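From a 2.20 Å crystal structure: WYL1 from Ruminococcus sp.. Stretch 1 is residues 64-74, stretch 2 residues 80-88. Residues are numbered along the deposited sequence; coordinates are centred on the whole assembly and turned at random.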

# COMPACT_ATOMS: atom_id res chain seq x y z
N ASP B 64 3.95 -3.22 -22.11
CA ASP B 64 3.33 -2.51 -23.26
C ASP B 64 2.46 -1.36 -22.73
O ASP B 64 2.56 -0.21 -23.25
CB ASP B 64 2.50 -3.44 -24.15
CG ASP B 64 3.34 -4.35 -25.04
OD1 ASP B 64 4.56 -4.11 -25.12
OD2 ASP B 64 2.79 -5.29 -25.62
N SER B 65 1.66 -1.65 -21.72
CA SER B 65 0.78 -0.63 -21.10
C SER B 65 1.60 0.50 -20.50
O SER B 65 1.29 1.68 -20.79
CB SER B 65 -0.12 -1.29 -20.11
OG SER B 65 -0.99 -2.15 -20.81
N ALA B 66 2.57 0.19 -19.65
CA ALA B 66 3.37 1.20 -18.93
C ALA B 66 4.14 2.05 -19.95
O ALA B 66 4.22 3.26 -19.77
CB ALA B 66 4.31 0.52 -17.96
N TYR B 67 4.67 1.41 -21.00
CA TYR B 67 5.52 2.03 -22.04
C TYR B 67 4.70 3.03 -22.84
O TYR B 67 5.15 4.19 -23.03
CB TYR B 67 6.13 0.99 -22.98
CG TYR B 67 6.86 1.60 -24.14
CD1 TYR B 67 7.86 2.53 -23.92
CD2 TYR B 67 6.55 1.28 -25.46
CE1 TYR B 67 8.56 3.11 -24.97
CE2 TYR B 67 7.23 1.86 -26.53
CZ TYR B 67 8.24 2.78 -26.27
OH TYR B 67 8.93 3.39 -27.27
N ILE B 68 3.54 2.63 -23.33
CA ILE B 68 2.72 3.49 -24.23
C ILE B 68 2.25 4.73 -23.44
O ILE B 68 2.22 5.83 -24.05
CB ILE B 68 1.58 2.67 -24.85
CG1 ILE B 68 1.10 3.21 -26.20
CG2 ILE B 68 0.44 2.51 -23.85
N ALA B 69 1.93 4.62 -22.15
CA ALA B 69 1.53 5.79 -21.33
C ALA B 69 2.73 6.76 -21.25
O ALA B 69 2.52 8.01 -21.36
CB ALA B 69 1.05 5.39 -19.97
N SER B 70 3.93 6.23 -21.06
CA SER B 70 5.15 7.07 -20.97
C SER B 70 5.41 7.70 -22.34
O SER B 70 5.58 8.91 -22.41
CB SER B 70 6.32 6.28 -20.46
OG SER B 70 7.46 7.12 -20.33
N LEU B 71 5.42 6.91 -23.40
CA LEU B 71 5.78 7.37 -24.76
C LEU B 71 4.81 8.47 -25.21
O LEU B 71 5.25 9.40 -25.89
CB LEU B 71 5.75 6.18 -25.73
CG LEU B 71 6.02 6.51 -27.20
CD1 LEU B 71 7.49 6.91 -27.39
CD2 LEU B 71 5.64 5.37 -28.12
N LYS B 72 3.53 8.35 -24.87
CA LYS B 72 2.47 9.22 -25.42
C LYS B 72 2.06 10.27 -24.38
O LYS B 72 1.03 10.92 -24.59
CB LYS B 72 1.30 8.34 -25.86
CG LYS B 72 1.62 7.36 -26.98
CD LYS B 72 1.72 8.03 -28.31
CE LYS B 72 1.92 7.06 -29.46
NZ LYS B 72 2.42 7.76 -30.67
N TYR B 73 2.85 10.47 -23.33
CA TYR B 73 2.52 11.38 -22.20
C TYR B 73 2.19 12.79 -22.71
O TYR B 73 1.23 13.40 -22.21
CB TYR B 73 3.66 11.43 -21.19
CG TYR B 73 3.46 12.41 -20.06
CD1 TYR B 73 2.55 12.16 -19.06
CD2 TYR B 73 4.21 13.57 -19.97
CE1 TYR B 73 2.38 13.04 -18.00
CE2 TYR B 73 4.06 14.47 -18.92
CZ TYR B 73 3.15 14.19 -17.92
OH TYR B 73 2.98 15.04 -16.87
N LYS B 74 2.94 13.30 -23.68
CA LYS B 74 2.72 14.68 -24.23
C LYS B 74 2.21 14.58 -25.68
O LYS B 74 2.38 15.53 -26.45
CB LYS B 74 4.02 15.50 -24.13
CG LYS B 74 3.85 16.93 -23.61
CD LYS B 74 3.17 17.05 -22.24
CE LYS B 74 3.25 18.43 -21.63
NZ LYS B 74 2.93 18.42 -20.18
N LYS B 80 -6.10 9.26 -24.65
CA LYS B 80 -6.27 7.79 -24.79
C LYS B 80 -5.75 7.08 -23.54
O LYS B 80 -6.18 5.95 -23.32
CB LYS B 80 -5.55 7.27 -26.04
CG LYS B 80 -6.21 7.67 -27.35
CD LYS B 80 -5.67 6.97 -28.58
CE LYS B 80 -6.12 7.63 -29.87
NZ LYS B 80 -6.20 6.64 -30.97
N TYR B 81 -4.89 7.72 -22.77
CA TYR B 81 -4.08 7.06 -21.71
C TYR B 81 -4.41 7.66 -20.35
O TYR B 81 -3.67 7.42 -19.41
CB TYR B 81 -2.59 7.15 -22.08
CG TYR B 81 -2.35 6.65 -23.48
CD1 TYR B 81 -2.51 5.32 -23.79
CD2 TYR B 81 -2.05 7.52 -24.52
CE1 TYR B 81 -2.37 4.86 -25.08
CE2 TYR B 81 -1.88 7.07 -25.82
CZ TYR B 81 -2.04 5.73 -26.09
OH TYR B 81 -1.90 5.27 -27.36
N ILE B 82 -5.48 8.43 -20.25
CA ILE B 82 -5.95 8.98 -18.95
C ILE B 82 -6.15 7.79 -18.00
O ILE B 82 -6.87 6.84 -18.35
CB ILE B 82 -7.24 9.81 -19.15
CG1 ILE B 82 -6.92 11.17 -19.81
CG2 ILE B 82 -8.03 9.96 -17.84
CD1 ILE B 82 -8.16 11.91 -20.33
N GLY B 83 -5.51 7.83 -16.84
CA GLY B 83 -5.65 6.81 -15.79
C GLY B 83 -4.64 5.68 -15.95
O GLY B 83 -4.58 4.87 -15.02
N ILE B 84 -3.89 5.56 -17.05
CA ILE B 84 -2.84 4.51 -17.15
C ILE B 84 -1.64 4.96 -16.31
O ILE B 84 -1.12 6.04 -16.50
CB ILE B 84 -2.43 4.18 -18.60
CG1 ILE B 84 -3.62 3.81 -19.48
CG2 ILE B 84 -1.41 3.06 -18.60
CD1 ILE B 84 -4.39 2.63 -19.00
N PRO B 85 -1.23 4.20 -15.27
CA PRO B 85 -0.14 4.64 -14.40
C PRO B 85 1.17 4.91 -15.16
O PRO B 85 1.47 4.20 -16.11
CB PRO B 85 0.03 3.49 -13.40
CG PRO B 85 -1.30 2.79 -13.41
CD PRO B 85 -1.86 2.95 -14.80
N LEU B 86 1.90 5.94 -14.70
CA LEU B 86 3.23 6.33 -15.21
C LEU B 86 4.26 5.79 -14.22
O LEU B 86 4.35 6.31 -13.13
CB LEU B 86 3.25 7.86 -15.34
CG LEU B 86 2.27 8.43 -16.36
CD1 LEU B 86 2.11 9.93 -16.20
CD2 LEU B 86 2.72 8.12 -17.78
N LEU B 87 4.93 4.70 -14.58
CA LEU B 87 5.92 4.04 -13.71
C LEU B 87 7.17 4.91 -13.64
O LEU B 87 7.59 5.41 -14.70
CB LEU B 87 6.32 2.68 -14.29
CG LEU B 87 5.31 1.57 -14.22
CD1 LEU B 87 5.96 0.27 -14.65
CD2 LEU B 87 4.76 1.47 -12.79
N ASN B 88 7.76 4.99 -12.45
CA ASN B 88 9.06 5.62 -12.16
C ASN B 88 10.16 4.98 -13.02
O ASN B 88 11.08 5.70 -13.34
CB ASN B 88 9.34 5.57 -10.66
CG ASN B 88 8.37 6.46 -9.91
OD1 ASN B 88 8.01 7.53 -10.39
ND2 ASN B 88 7.93 6.01 -8.74

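No hydrogen bond joins the two stretches among the atoms modelled. The contact rests on van der Waals packing, mostly between apolar groups, and buries 487 Å² with both sides summed. A helix and the residues just after it supply one surface. The other is a segment with no regular helix or strand, shaped in part by a tight turn.

Ala69 lies at the centre of the helical side. Its CA-to-CB bond points toward the second stretch. Ala69 CB is 3.7 Å from Ile84 CG2 and 3.9 Å from Leu86 CD2. The backbone takes part as well: Ala69 O is 3.6 Å from Leu86 CD2. One turn earlier, Ser65 O is 3.7 Å from Ile84 CG2, so this methyl touches both residues. Ser65 O also accepts a weak hydrogen bond from Ala69 N, at 3.3 Å.

Tyr81 has the largest covered area of any residue here, 96 Å². Its CA-to-CB bond points toward the helix, and its ring meets Ile68 and Lys72. Lys72 CB is 3.4 Å from Tyr81 CE2, and Ile68 CG2 is 3.9 Å from Tyr81 CE1. Both approaches to the ring are oblique. Ile68 CG1 lies 3.8 Å from Tyr81 OH, a contact of carbon with oxygen. The CD1 atom of Ile68 is not modelled, so the packing of this side chain is incompletely described. The first carbons of the Lys72 side chain lie against the ring, while its end leads away.

Tyr81 also begins a type II beta turn that ends at Ile84. Ile84 N donates to Tyr81 O at 3.0 Å and closes the turn. Gly83 has a phi of 90°, a value that favours glycine. Ile82 and Gly83 make no contact with the helix, but the turn brings the chain back, and the CA-to-CB bond of Ile84 also points toward the first stretch.

Beyond the turn, Leu86 starts sideways, but its end comes nearer to the helix. Leu86 CD2 packs on Ala69, and Leu86 CD1 is 3.6 Å from Tyr73 CE1. This approach to the Tyr73 ring is oblique too. Tyr73 likewise starts sideways and brings its end nearer. Ala66 adds a further apolar contact, with Ala66 CB 3.7 Å from Leu87 CD1. The hydroxyls of Ser65 and Ser70 are hydrogen-bonded elsewhere in the structure.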